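Local coordinates for transcriptional regulator, AraC family (PDB 3GRA), which probably binds specific DNA sequences to regulate transcription, this piece being its DJ-1/PfpI-like domain rather than the DNA-binding part, at residues 17-31 with 160-172. Residues are numbered along the deposited sequence; the frame is centred on the assembly and turned at random.
Sequences SMASFTVAMDVLVTA and SPNGAMELMLGLV
Val23 and Val27 each turn both methyls to the second helix, but different first torsions exchange their places: CG2 of Val23 (chi1 69°) and CG1 of Val27 (chi1 177°) stand anti to the backbone N. Val23 CG2 lies across the base of Met165, 3.5 Å from its CB, a tight carbon contact, while Val23 CG1 drops between the backbone N and carbonyl carbon, touching Pro161 O at 3.4 Å and Ala164 CB at 4.0 Å. Val27 CG1 meets Met168 CB at 3.7 Å, and CG2 turns back to Met165. Val27 is thus a knob in the hole formed by Met165, Met168, Leu169 and Val172; its short, branched side chain fills that hollow without needing length. With both methyls gone, as in an alanine here, Met165 CB and Ala164 would lose the cover Val23 gives them, and a gap would probably open between the helices.

The axes of helices 18-31 and 161-172 approach to 8.1 Å at a crossing angle of -25°. Small residues suit the N-terminal end, where Ser20 faces Ala164 and the CA atoms of Ser20 and Pro161 are 4.1 Å apart. Further on, Ala24 is small enough to leave room for Met168, its CB 3.5 Å from Met168 CG. The flexible selenomethionine chain of Met168 then bends away, laying its SE 4.0 Å from Leu28 CD2. Ser20 OG packs over Pro161, shares a hydrogen bond with Ser17 OG and is hydrogen-bonded to a water, which donates a weak bond to Ser160 O. Ser160, as N-cap, accepts from Gly163 N through OG.

The two helices run in roughly the same direction. Helix 18-34 lies against the central mixed sheet, Leu28 packing on Val8 and Phe10 of strand 6-12 and Phe41 of strand 39-45, whereas helix 178-188 covers Val27 and Thr30 through Leu188.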
ATOM      1  N   SER A  17      -1.719   1.182   7.778  1.00 21.50           N
ATOM      2  CA  SER A  17      -2.210   0.149   6.875  1.00 21.18           C
ATOM      3  C   SER A  17      -1.692   0.472   5.465  1.00 21.44           C
ATOM      4  O   SER A  17      -2.087   1.470   4.860  1.00 21.29           O
ATOM      5  CB  SER A  17      -3.733   0.151   6.893  1.00 17.59           C
ATOM      6  OG  SER A  17      -4.230  -0.640   5.838  1.00 19.49           O
HETATM    7  N   MSE A  18      -0.797  -0.350   4.936  1.00 21.27           N
HETATM    8  CA  MSE A  18      -0.251  -0.060   3.608  1.00 22.94           C
HETATM    9  C   MSE A  18      -1.274  -0.227   2.491  1.00 23.01           C
HETATM   10  O   MSE A  18      -1.267   0.520   1.507  1.00 22.86           O
HETATM   11  CB  MSE A  18       0.962  -0.956   3.305  1.00 22.60           C
HETATM   12  CG  MSE A  18       1.515  -0.765   1.898  1.00 22.99           C
HETATM   13 SE   MSE A  18       2.454   0.752   1.677  1.00 23.01          SE
HETATM   14  CE  MSE A  18       4.076   0.061   1.976  1.00 30.54           C
ATOM     15  N   ALA A  19      -2.141  -1.220   2.658  1.00 22.45           N
ATOM     16  CA  ALA A  19      -3.184  -1.530   1.692  1.00 24.31           C
ATOM     17  C   ALA A  19      -4.223  -0.405   1.633  1.00 26.34           C
ATOM     18  O   ALA A  19      -4.788  -0.128   0.573  1.00 28.67           O
ATOM     19  CB  ALA A  19      -3.859  -2.851   2.066  1.00 20.43           C
ATOM     20  N   SER A  20      -4.481   0.226   2.776  1.00 22.59           N
ATOM     21  CA  SER A  20      -5.437   1.318   2.806  1.00 23.27           C
ATOM     22  C   SER A  20      -4.840   2.478   2.022  1.00 23.44           C
ATOM     23  O   SER A  20      -5.482   3.073   1.151  1.00 23.13           O
ATOM     24  CB  SER A  20      -5.716   1.761   4.250  1.00 18.79           C
ATOM     25  OG  SER A  20      -6.504   0.808   4.924  1.00 16.66           O
ATOM     26  N   PHE A  21      -3.589   2.782   2.327  1.00 23.24           N
ATOM     27  CA  PHE A  21      -2.912   3.884   1.669  1.00 23.16           C
ATOM     28  C   PHE A  21      -2.697   3.696   0.163  1.00 24.12           C
ATOM     29  O   PHE A  21      -2.977   4.600  -0.620  1.00 25.24           O
ATOM     30  CB  PHE A  21      -1.571   4.153   2.341  1.00 19.00           C
ATOM     31  CG  PHE A  21      -0.800   5.272   1.708  1.00 21.57           C
ATOM     32  CD1 PHE A  21      -1.343   6.553   1.634  1.00 22.50           C
ATOM     33  CD2 PHE A  21       0.458   5.047   1.174  1.00 22.27           C
ATOM     34  CE1 PHE A  21      -0.641   7.580   1.035  1.00 22.92           C
ATOM     35  CE2 PHE A  21       1.171   6.075   0.570  1.00 20.78           C
ATOM     36  CZ  PHE A  21       0.627   7.339   0.499  1.00 20.81           C
ATOM     37  N   THR A  22      -2.200   2.531  -0.238  1.00 25.47           N
ATOM     38  CA  THR A  22      -1.934   2.275  -1.648  1.00 28.85           C
ATOM     39  C   THR A  22      -3.198   2.195  -2.509  1.00 32.06           C
ATOM     40  O   THR A  22      -3.185   2.624  -3.663  1.00 33.41           O
ATOM     41  CB  THR A  22      -1.107   0.988  -1.842  1.00 26.59           C
ATOM     42  OG1 THR A  22      -1.857  -0.146  -1.388  1.00 30.26           O
ATOM     43  CG2 THR A  22       0.194   1.078  -1.063  1.00 27.44           C
ATOM     44  N   VAL A  23      -4.286   1.656  -1.973  1.00 31.50           N
ATOM     45  CA  VAL A  23      -5.491   1.601  -2.778  1.00 33.84           C
ATOM     46  C   VAL A  23      -6.077   3.014  -2.949  1.00 33.81           C
ATOM     47  O   VAL A  23      -6.533   3.378  -4.031  1.00 33.61           O
ATOM     48  CB  VAL A  23      -6.550   0.654  -2.163  1.00 35.83           C
ATOM     49  CG1 VAL A  23      -7.097   1.235  -0.874  1.00 35.43           C
ATOM     50  CG2 VAL A  23      -7.669   0.428  -3.170  1.00 38.03           C
ATOM     51  N   ALA A  24      -6.059   3.818  -1.888  1.00 32.59           N
ATOM     52  CA  ALA A  24      -6.577   5.171  -2.010  1.00 32.03           C
ATOM     53  C   ALA A  24      -5.773   5.927  -3.075  1.00 32.69           C
ATOM     54  O   ALA A  24      -6.351   6.608  -3.918  1.00 29.64           O
ATOM     55  CB  ALA A  24      -6.496   5.898  -0.682  1.00 30.13           C
HETATM   56  N   MSE A  25      -4.446   5.788  -3.029  1.00 33.17           N
HETATM   57  CA  MSE A  25      -3.552   6.448  -3.983  1.00 33.72           C
HETATM   58  C   MSE A  25      -3.799   5.962  -5.405  1.00 33.34           C
HETATM   59  O   MSE A  25      -3.736   6.735  -6.356  1.00 33.07           O
HETATM   60  CB  MSE A  25      -2.079   6.197  -3.624  1.00 34.48           C
HETATM   61  CG  MSE A  25      -1.507   7.088  -2.528  1.00 34.17           C
HETATM   62 SE   MSE A  25      -1.225   8.796  -3.034  1.00 29.69          SE
HETATM   63  CE  MSE A  25       0.254   8.633  -4.010  1.00 35.72           C
ATOM     64  N   ASP A  26      -4.058   4.672  -5.542  1.00 34.62           N
ATOM     65  CA  ASP A  26      -4.320   4.101  -6.845  1.00 37.73           C
ATOM     66  C   ASP A  26      -5.479   4.889  -7.479  1.00 38.90           C
ATOM     67  O   ASP A  26      -5.373   5.368  -8.611  1.00 40.31           O
ATOM     68  CB  ASP A  26      -4.693   2.630  -6.694  1.00 39.85           C
ATOM     69  CG  ASP A  26      -4.087   1.761  -7.775  1.00 45.29           C
ATOM     70  OD1 ASP A  26      -3.470   2.318  -8.713  1.00 48.54           O
ATOM     71  OD2 ASP A  26      -4.228   0.522  -7.688  1.00 46.13           O
ATOM     72  N   VAL A  27      -6.566   5.039  -6.725  1.00 35.17           N
ATOM     73  CA  VAL A  27      -7.733   5.773  -7.188  1.00 33.62           C
ATOM     74  C   VAL A  27      -7.388   7.176  -7.684  1.00 35.04           C
ATOM     75  O   VAL A  27      -7.838   7.588  -8.747  1.00 34.03           O
ATOM     76  CB  VAL A  27      -8.793   5.911  -6.065  1.00 33.09           C
ATOM     77  CG1 VAL A  27      -9.963   6.748  -6.554  1.00 29.10           C
ATOM     78  CG2 VAL A  27      -9.264   4.532  -5.617  1.00 30.91           C
ATOM     79  N   LEU A  28      -6.593   7.909  -6.907  1.00 35.56           N
ATOM     80  CA  LEU A  28      -6.216   9.265  -7.281  1.00 36.98           C
ATOM     81  C   LEU A  28      -5.235   9.303  -8.459  1.00 38.45           C
ATOM     82  O   LEU A  28      -5.258  10.234  -9.261  1.00 39.71           O
ATOM     83  CB  LEU A  28      -5.623   9.993  -6.069  1.00 35.71           C
ATOM     84  CG  LEU A  28      -6.496   9.995  -4.804  1.00 35.46           C
ATOM     85  CD1 LEU A  28      -5.761  10.722  -3.694  1.00 33.82           C
ATOM     86  CD2 LEU A  28      -7.847  10.652  -5.079  1.00 33.71           C
ATOM     87  N   VAL A  29      -4.368   8.303  -8.569  1.00 39.29           N
ATOM     88  CA  VAL A  29      -3.433   8.279  -9.682  1.00 40.51           C
ATOM     89  C   VAL A  29      -4.203   7.865 -10.944  1.00 41.14           C
ATOM     90  O   VAL A  29      -4.128   8.536 -11.977  1.00 39.76           O
ATOM     91  CB  VAL A  29      -2.265   7.297  -9.422  1.00 40.38           C
ATOM     92  CG1 VAL A  29      -1.393   7.175 -10.660  1.00 41.08           C
ATOM     93  CG2 VAL A  29      -1.420   7.791  -8.248  1.00 39.65           C
ATOM     94  N   THR A  30      -4.960   6.776 -10.840  1.00 41.31           N
ATOM     95  CA  THR A  30      -5.745   6.285 -11.964  1.00 42.78           C
ATOM     96  C   THR A  30      -6.672   7.387 -12.480  1.00 44.24           C
ATOM     97  O   THR A  30      -6.907   7.499 -13.683  1.00 44.35           O
ATOM     98  CB  THR A  30      -6.582   5.059 -11.554  1.00 42.91           C
ATOM     99  OG1 THR A  30      -5.706   4.032 -11.081  1.00 42.20           O
ATOM    100  CG2 THR A  30      -7.389   4.524 -12.736  1.00 42.15           C
ATOM    101  N   ALA A  31      -7.186   8.205 -11.567  1.00 43.99           N
ATOM    102  CA  ALA A  31      -8.065   9.294 -11.955  1.00 45.64           C
ATOM    103  C   ALA A  31      -7.295  10.199 -12.901  1.00 47.52           C
ATOM    104  O   ALA A  31      -7.818  10.618 -13.931  1.00 47.26           O
ATOM    105  CB  ALA A  31      -8.526  10.081 -10.733  1.00 42.21           C
ATOM    106  N   SER A 160     -11.466   0.332   6.509  1.00 24.17           N
ATOM    107  CA  SER A 160     -10.806  -0.812   5.897  1.00 24.43           C
ATOM    108  C   SER A 160     -10.206  -0.445   4.546  1.00 25.08           C
ATOM    109  O   SER A 160     -10.479   0.622   4.009  1.00 26.71           O
ATOM    110  CB  SER A 160     -11.835  -1.922   5.686  1.00 24.63           C
ATOM    111  OG  SER A 160     -12.711  -1.573   4.613  1.00 24.76           O
ATOM    112  N   PRO A 161      -9.384  -1.340   3.976  1.00 25.78           N
ATOM    113  CA  PRO A 161      -8.781  -1.047   2.670  1.00 26.47           C
ATOM    114  C   PRO A 161      -9.876  -0.803   1.626  1.00 26.12           C
ATOM    115  O   PRO A 161      -9.819   0.156   0.867  1.00 25.83           O
ATOM    116  CB  PRO A 161      -7.966  -2.311   2.372  1.00 23.83           C
ATOM    117  CG  PRO A 161      -7.580  -2.790   3.755  1.00 23.16           C
ATOM    118  CD  PRO A 161      -8.858  -2.604   4.532  1.00 24.64           C
ATOM    119  N   ASN A 162     -10.874  -1.678   1.603  1.00 27.17           N
ATOM    120  CA  ASN A 162     -11.970  -1.528   0.650  1.00 28.75           C
ATOM    121  C   ASN A 162     -12.731  -0.236   0.919  1.00 27.39           C
ATOM    122  O   ASN A 162     -13.123   0.452  -0.009  1.00 29.38           O
ATOM    123  CB  ASN A 162     -12.930  -2.718   0.715  1.00 30.26           C
ATOM    124  CG  ASN A 162     -14.025  -2.631  -0.336  1.00 34.30           C
ATOM    125  OD1 ASN A 162     -15.210  -2.613  -0.012  1.00 33.43           O
ATOM    126  ND2 ASN A 162     -13.627  -2.565  -1.605  1.00 32.58           N
ATOM    127  N   GLY A 163     -12.929   0.088   2.197  1.00 27.66           N
ATOM    128  CA  GLY A 163     -13.611   1.318   2.560  1.00 25.02           C
ATOM    129  C   GLY A 163     -12.837   2.516   2.031  1.00 26.02           C
ATOM    130  O   GLY A 163     -13.426   3.520   1.611  1.00 26.38           O
ATOM    131  N   ALA A 164     -11.509   2.402   2.046  1.00 24.68           N
ATOM    132  CA  ALA A 164     -10.635   3.460   1.564  1.00 24.34           C
ATOM    133  C   ALA A 164     -10.745   3.598   0.042  1.00 25.19           C
ATOM    134  O   ALA A 164     -10.683   4.708  -0.486  1.00 26.20           O
ATOM    135  CB  ALA A 164      -9.189   3.172   1.960  1.00 22.87           C
HETATM  136  N   MSE A 165     -10.894   2.481  -0.664  1.00 24.61           N
HETATM  137  CA  MSE A 165     -11.036   2.549  -2.122  1.00 25.84           C
HETATM  138  C   MSE A 165     -12.364   3.257  -2.435  1.00 25.33           C
HETATM  139  O   MSE A 165     -12.407   4.141  -3.279  1.00 24.27           O
HETATM  140  CB  MSE A 165     -11.026   1.149  -2.758  1.00 25.50           C
HETATM  141  CG  MSE A 165     -11.165   1.148  -4.307  1.00 29.47           C
HETATM  142 SE   MSE A 165     -11.296  -0.531  -5.043  1.00 29.13          SE
HETATM  143  CE  MSE A 165     -13.032  -0.843  -4.758  1.00 32.01           C
ATOM    144  N   GLU A 166     -13.432   2.878  -1.736  1.00 26.08           N
ATOM    145  CA  GLU A 166     -14.734   3.500  -1.961  1.00 29.20           C
ATOM    146  C   GLU A 166     -14.691   4.977  -1.562  1.00 29.46           C
ATOM    147  O   GLU A 166     -15.290   5.823  -2.220  1.00 30.76           O
ATOM    148  CB  GLU A 166     -15.835   2.806  -1.153  1.00 28.84           C
ATOM    149  CG  GLU A 166     -16.192   1.381  -1.589  1.00 32.68           C
ATOM    150  CD  GLU A 166     -16.740   1.296  -3.007  1.00 34.83           C
ATOM    151  OE1 GLU A 166     -17.337   2.287  -3.492  1.00 35.98           O
ATOM    152  OE2 GLU A 166     -16.584   0.228  -3.635  1.00 37.53           O
ATOM    153  N   LEU A 167     -13.970   5.279  -0.483  1.00 28.17           N
ATOM    154  CA  LEU A 167     -13.871   6.646  -0.003  1.00 25.88           C
ATOM    155  C   LEU A 167     -13.290   7.574  -1.067  1.00 24.26           C
ATOM    156  O   LEU A 167     -13.848   8.636  -1.325  1.00 24.20           O
ATOM    157  CB  LEU A 167     -13.026   6.709   1.275  1.00 25.23           C
ATOM    158  CG  LEU A 167     -12.960   8.068   1.985  1.00 25.43           C
ATOM    159  CD1 LEU A 167     -14.316   8.413   2.595  1.00 23.44           C
ATOM    160  CD2 LEU A 167     -11.895   8.019   3.076  1.00 24.13           C
HETATM  161  N   MSE A 168     -12.182   7.176  -1.686  1.00 24.48           N
HETATM  162  CA  MSE A 168     -11.575   8.010  -2.714  1.00 26.84           C
HETATM  163  C   MSE A 168     -12.411   8.018  -3.997  1.00 26.04           C
HETATM  164  O   MSE A 168     -12.340   8.960  -4.778  1.00 28.07           O
HETATM  165  CB  MSE A 168     -10.135   7.569  -2.997  1.00 24.50           C
HETATM  166  CG  MSE A 168      -9.149   7.849  -1.842  1.00 24.58           C
HETATM  167 SE   MSE A 168      -8.922   9.597  -1.412  1.00 18.90          SE
HETATM  168  CE  MSE A 168     -10.087   9.781  -0.135  1.00 25.61           C
ATOM    169  N   LEU A 169     -13.204   6.976  -4.218  1.00 25.33           N
ATOM    170  CA  LEU A 169     -14.078   6.933  -5.388  1.00 27.02           C
ATOM    171  C   LEU A 169     -15.185   7.932  -5.100  1.00 26.31           C
ATOM    172  O   LEU A 169     -15.671   8.625  -5.999  1.00 27.02           O
ATOM    173  CB  LEU A 169     -14.670   5.528  -5.591  1.00 25.95           C
ATOM    174  CG  LEU A 169     -13.736   4.584  -6.362  1.00 28.49           C
ATOM    175  CD1 LEU A 169     -14.193   3.136  -6.238  1.00 27.67           C
ATOM    176  CD2 LEU A 169     -13.695   5.038  -7.825  1.00 29.00           C
ATOM    177  N   GLY A 170     -15.567   8.012  -3.829  1.00 25.29           N
ATOM    178  CA  GLY A 170     -16.599   8.948  -3.433  1.00 25.40           C
ATOM    179  C   GLY A 170     -16.094  10.358  -3.678  1.00 26.06           C
ATOM    180  O   GLY A 170     -16.836  11.243  -4.110  1.00 24.97           O
ATOM    181  N   LEU A 171     -14.805  10.559  -3.419  1.00 26.82           N
ATOM    182  CA  LEU A 171     -14.197  11.860  -3.617  1.00 27.83           C
ATOM    183  C   LEU A 171     -14.136  12.193  -5.108  1.00 29.95           C
ATOM    184  O   LEU A 171     -14.452  13.311  -5.506  1.00 28.40           O
ATOM    185  CB  LEU A 171     -12.784  11.890  -3.017  1.00 26.39           C
ATOM    186  CG  LEU A 171     -11.981  13.191  -3.195  1.00 23.90           C
ATOM    187  CD1 LEU A 171     -12.797  14.356  -2.645  1.00 23.09           C
ATOM    188  CD2 LEU A 171     -10.627  13.105  -2.459  1.00 23.53           C
ATOM    189  N   VAL A 172     -13.730  11.222  -5.925  1.00 30.84           N
ATOM    190  CA  VAL A 172     -13.634  11.434  -7.367  1.00 34.60           C
ATOM    191  C   VAL A 172     -15.010  11.752  -7.961  1.00 36.31           C
ATOM    192  O   VAL A 172     -15.154  12.635  -8.803  1.00 36.82           O
ATOM    193  CB  VAL A 172     -13.051  10.187  -8.064  1.00 35.45           C
ATOM    194  CG1 VAL A 172     -12.992  10.401  -9.574  1.00 35.04           C
ATOM    195  CG2 VAL A 172     -11.655   9.899  -7.511  1.00 36.11           C
TER
HETATM  196  O   HOH W   1      -8.765   2.219   5.713  1.00 43.91           O